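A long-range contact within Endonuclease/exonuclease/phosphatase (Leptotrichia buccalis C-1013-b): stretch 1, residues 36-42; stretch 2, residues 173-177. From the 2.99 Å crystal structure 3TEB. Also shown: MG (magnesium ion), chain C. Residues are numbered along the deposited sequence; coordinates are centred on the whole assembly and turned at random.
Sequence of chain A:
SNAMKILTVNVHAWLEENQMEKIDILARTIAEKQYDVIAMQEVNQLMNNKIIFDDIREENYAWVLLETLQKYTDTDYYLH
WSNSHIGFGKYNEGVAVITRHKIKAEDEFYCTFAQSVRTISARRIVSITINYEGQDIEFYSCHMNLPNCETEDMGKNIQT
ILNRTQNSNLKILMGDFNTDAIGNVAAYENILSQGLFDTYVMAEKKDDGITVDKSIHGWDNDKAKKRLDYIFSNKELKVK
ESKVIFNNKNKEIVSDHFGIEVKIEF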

ATOM      1  N   ASP A  36     -10.833   1.396  -7.425  1.00 40.08           N
ATOM      2  CA  ASP A  36     -10.154   0.984  -8.637  1.00 39.99           C
ATOM      3  C   ASP A  36      -8.890   0.224  -8.304  1.00 38.70           C
ATOM      4  O   ASP A  36      -8.557  -0.763  -8.965  1.00 39.03           O
ATOM      5  CB  ASP A  36      -9.801   2.187  -9.501  1.00 40.73           C
ATOM      6  CG  ASP A  36     -11.025   2.910 -10.022  1.00 43.23           C
ATOM      7  OD1 ASP A  36     -11.363   2.714 -11.213  1.00 45.95           O
ATOM      8  OD2 ASP A  36     -11.656   3.664  -9.244  1.00 44.49           O
ATOM      9  N   VAL A  37      -8.175   0.688  -7.285  1.00 37.05           N
ATOM     10  CA  VAL A  37      -6.897   0.079  -6.918  1.00 35.34           C
ATOM     11  C   VAL A  37      -6.728   0.032  -5.399  1.00 34.01           C
ATOM     12  O   VAL A  37      -6.859   1.053  -4.732  1.00 34.27           O
ATOM     13  CB  VAL A  37      -5.711   0.853  -7.553  1.00 35.31           C
ATOM     14  CG1 VAL A  37      -4.377   0.355  -7.006  1.00 34.78           C
ATOM     15  CG2 VAL A  37      -5.749   0.761  -9.075  1.00 35.23           C
ATOM     16  N   ILE A  38      -6.441  -1.149  -4.859  1.00 32.25           N
ATOM     17  CA  ILE A  38      -6.120  -1.277  -3.442  1.00 30.65           C
ATOM     18  C   ILE A  38      -4.657  -1.658  -3.271  1.00 29.78           C
ATOM     19  O   ILE A  38      -4.202  -2.660  -3.837  1.00 30.00           O
ATOM     20  CB  ILE A  38      -6.991  -2.322  -2.750  1.00 30.71           C
ATOM     21  CG1 ILE A  38      -8.468  -1.916  -2.782  1.00 30.87           C
ATOM     22  CG2 ILE A  38      -6.545  -2.502  -1.307  1.00 30.81           C
ATOM     23  CD1 ILE A  38      -9.269  -2.582  -3.872  1.00 31.20           C
ATOM     24  N   ALA A  39      -3.913  -0.855  -2.514  1.00 28.72           N
ATOM     25  CA  ALA A  39      -2.515  -1.169  -2.229  1.00 27.67           C
ATOM     26  C   ALA A  39      -2.405  -1.654  -0.783  1.00 27.15           C
ATOM     27  O   ALA A  39      -2.930  -1.026   0.124  1.00 27.49           O
ATOM     28  CB  ALA A  39      -1.624   0.040  -2.481  1.00 27.64           C
HETATM   29  N   MSE A  40      -1.744  -2.785  -0.572  1.00 26.41           N
HETATM   30  CA  MSE A  40      -1.654  -3.390   0.755  1.00 25.69           C
HETATM   31  C   MSE A  40      -0.225  -3.741   1.129  1.00 25.24           C
HETATM   32  O   MSE A  40       0.549  -4.232   0.283  1.00 25.27           O
HETATM   33  CB  MSE A  40      -2.506  -4.639   0.812  1.00 25.60           C
HETATM   34  CG  MSE A  40      -3.972  -4.343   0.879  1.00 26.45           C
HETATM   35 SE   MSE A  40      -4.986  -5.995   0.895  0.75 29.40          SE
HETATM   36  CE  MSE A  40      -4.561  -6.584  -0.916  1.00 27.44           C
ATOM     37  N   GLN A  41       0.114  -3.479   2.391  1.00 24.67           N
ATOM     38  CA  GLN A  41       1.411  -3.840   2.943  1.00 24.22           C
ATOM     39  C   GLN A  41       1.243  -4.771   4.139  1.00 23.90           C
ATOM     40  O   GLN A  41       0.142  -4.908   4.698  1.00 23.80           O
ATOM     41  CB  GLN A  41       2.199  -2.597   3.349  1.00 24.39           C
ATOM     42  CG  GLN A  41       2.320  -1.539   2.267  1.00 25.62           C
ATOM     43  CD  GLN A  41       1.055  -0.709   2.120  1.00 27.98           C
ATOM     44  OE1 GLN A  41       0.421  -0.342   3.118  1.00 30.60           O
ATOM     45  NE2 GLN A  41       0.671  -0.415   0.877  1.00 28.06           N
ATOM     46  N   GLU A  42       2.350  -5.385   4.549  1.00 23.84           N
ATOM     47  CA  GLU A  42       2.353  -6.386   5.623  1.00 23.99           C
ATOM     48  C   GLU A  42       1.276  -7.446   5.306  1.00 23.78           C
ATOM     49  O   GLU A  42       0.422  -7.747   6.121  1.00 23.99           O
ATOM     50  CB  GLU A  42       2.208  -5.760   7.047  1.00 24.17           C
ATOM     51  CG  GLU A  42       3.358  -4.807   7.505  1.00 26.79           C
ATOM     52  CD  GLU A  42       3.443  -4.585   9.047  1.00 31.63           C
ATOM     53  OE1 GLU A  42       3.718  -5.552   9.803  1.00 34.87           O
ATOM     54  OE2 GLU A  42       3.272  -3.437   9.528  1.00 33.11           O
ATOM     55  N   LEU A 173       2.341   6.082  -6.169  1.00 32.87           N
ATOM     56  CA  LEU A 173       3.267   5.369  -5.337  1.00 31.78           C
ATOM     57  C   LEU A 173       2.716   5.357  -3.907  1.00 31.28           C
ATOM     58  O   LEU A 173       2.761   6.358  -3.210  1.00 31.19           O
ATOM     59  CB  LEU A 173       4.592   6.099  -5.476  1.00 31.76           C
ATOM     60  CG  LEU A 173       5.900   5.441  -5.138  1.00 31.57           C
ATOM     61  CD1 LEU A 173       6.953   5.923  -6.091  1.00 31.40           C
ATOM     62  CD2 LEU A 173       6.205   5.847  -3.708  1.00 32.12           C
HETATM   63  N   MSE A 174       2.174   4.205  -3.507  1.00 30.98           N
HETATM   64  CA  MSE A 174       1.296   4.055  -2.330  1.00 30.57           C
HETATM   65  C   MSE A 174       1.882   3.184  -1.219  1.00 30.20           C
HETATM   66  O   MSE A 174       2.411   2.092  -1.476  1.00 30.02           O
HETATM   67  CB  MSE A 174      -0.019   3.393  -2.753  1.00 30.80           C
HETATM   68  CG  MSE A 174      -0.851   4.150  -3.755  1.00 31.93           C
HETATM   69 SE   MSE A 174      -2.225   3.009  -4.552  0.75 33.90          SE
HETATM   70  CE  MSE A 174      -1.066   2.004  -5.704  1.00 34.74           C
ATOM     71  N   GLY A 175       1.754   3.646   0.021  1.00 30.20           N
ATOM     72  CA  GLY A 175       2.015   2.777   1.158  1.00 30.57           C
ATOM     73  C   GLY A 175       2.654   3.346   2.409  1.00 30.95           C
ATOM     74  O   GLY A 175       2.642   4.554   2.666  1.00 31.00           O
ATOM     75  N   ASP A 176       3.214   2.431   3.192  1.00 31.56           N
ATOM     76  CA  ASP A 176       3.739   2.735   4.504  1.00 32.49           C
ATOM     77  C   ASP A 176       5.189   3.148   4.378  1.00 32.73           C
ATOM     78  O   ASP A 176       6.028   2.343   3.981  1.00 33.03           O
ATOM     79  CB  ASP A 176       3.611   1.505   5.390  1.00 32.80           C
ATOM     80  CG  ASP A 176       4.031   1.768   6.829  1.00 35.02           C
ATOM     81  OD1 ASP A 176       4.160   2.958   7.232  1.00 37.05           O
ATOM     82  OD2 ASP A 176       4.227   0.767   7.561  1.00 36.89           O
ATOM     83  N   PHE A 177       5.479   4.399   4.720  1.00 33.52           N
ATOM     84  CA  PHE A 177       6.824   4.939   4.550  1.00 34.37           C
ATOM     85  C   PHE A 177       7.607   5.053   5.851  1.00 35.80           C
ATOM     86  O   PHE A 177       8.784   5.451   5.836  1.00 36.22           O
ATOM     87  CB  PHE A 177       6.780   6.279   3.813  1.00 34.15           C
ATOM     88  CG  PHE A 177       6.589   6.134   2.341  1.00 34.25           C
ATOM     89  CD1 PHE A 177       5.330   5.813   1.818  1.00 34.28           C
ATOM     90  CD2 PHE A 177       7.672   6.285   1.464  1.00 34.39           C
ATOM     91  CE1 PHE A 177       5.146   5.646   0.439  1.00 34.33           C
ATOM     92  CE2 PHE A 177       7.507   6.123   0.078  1.00 34.41           C
ATOM     93  CZ  PHE A 177       6.240   5.801  -0.435  1.00 34.55           C
TER
HETATM   94 MG    MG C 301       3.236  -3.203  11.299  1.00 32.96          MG

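No hydrogen bond joins these two stretches, although they run in nearly the same direction, their end-to-end vectors differing by 21°, and although both are largely extended. The CA atoms of Ala39 and Met174 lie 6.5 Å apart and the CA atoms of Gln41 and Gly175 6.9 Å apart, too far for the backbone pairing of neighbouring strands. The contact is instead made by side chains filling the space between the two backbones, and it buries 242 Å² in total.

The alternation of the first strand determines which residues take part. Val37, Ala39 and Gln41 direct their CA-to-CB bonds toward the second stretch, whereas Ile38 and Met40 point away and make no contact with it. The three inward residues meet the second stretch in order along their length, first through apolar packing and then through an amide.

Met174, present as selenomethionine, covers the apolar part. With chi1 and chi3 both m and chi2 t, its long, unbranched chain runs back beside the first strand, toward Val37. Its SE lies 3.7 Å from CB of Ala39, and its terminal CE lies 3.9 Å from CG1 of Val37. Ala39 suits this position because its single methyl leaves room for the selenium to settle over it, while Val37, with chi1 in the t well, presents its CG1 methyl to the end of the same chain. Both distances are those of van der Waals packing, and all three residues are buried.

At Gln41 the character of the interface changes. Its side chain, with chi1 m and chi2 p, brings the amide group against the backbone where the second stretch turns a corner. NE2 approaches CA of Gly175 at 3.5 Å, and OE1 is 3.9 Å from N of Asp176; these are packing contacts, and NE2 finds a hydrogen-bonding partner elsewhere in the structure. The absence of a side chain at Gly175 is important here. An ideal CB would point toward the first stretch and lie 3.0 Å from NE2 of Gln41, a tight approach. The backbone angles of 144/-160° independently call for glycine, since a CB would also be jammed against the carbonyl O of Met174.

Beyond the glycine, Asp176 turns its CA-to-CB bond toward the first stretch, and its CB comes within 4.3 Å of OE1 of Gln41. Its carboxylate is held by hydrogen bonds outside this contact. Glu42, just past Gln41, binds the magnesium ion MG through OE2 at 1.8 Å.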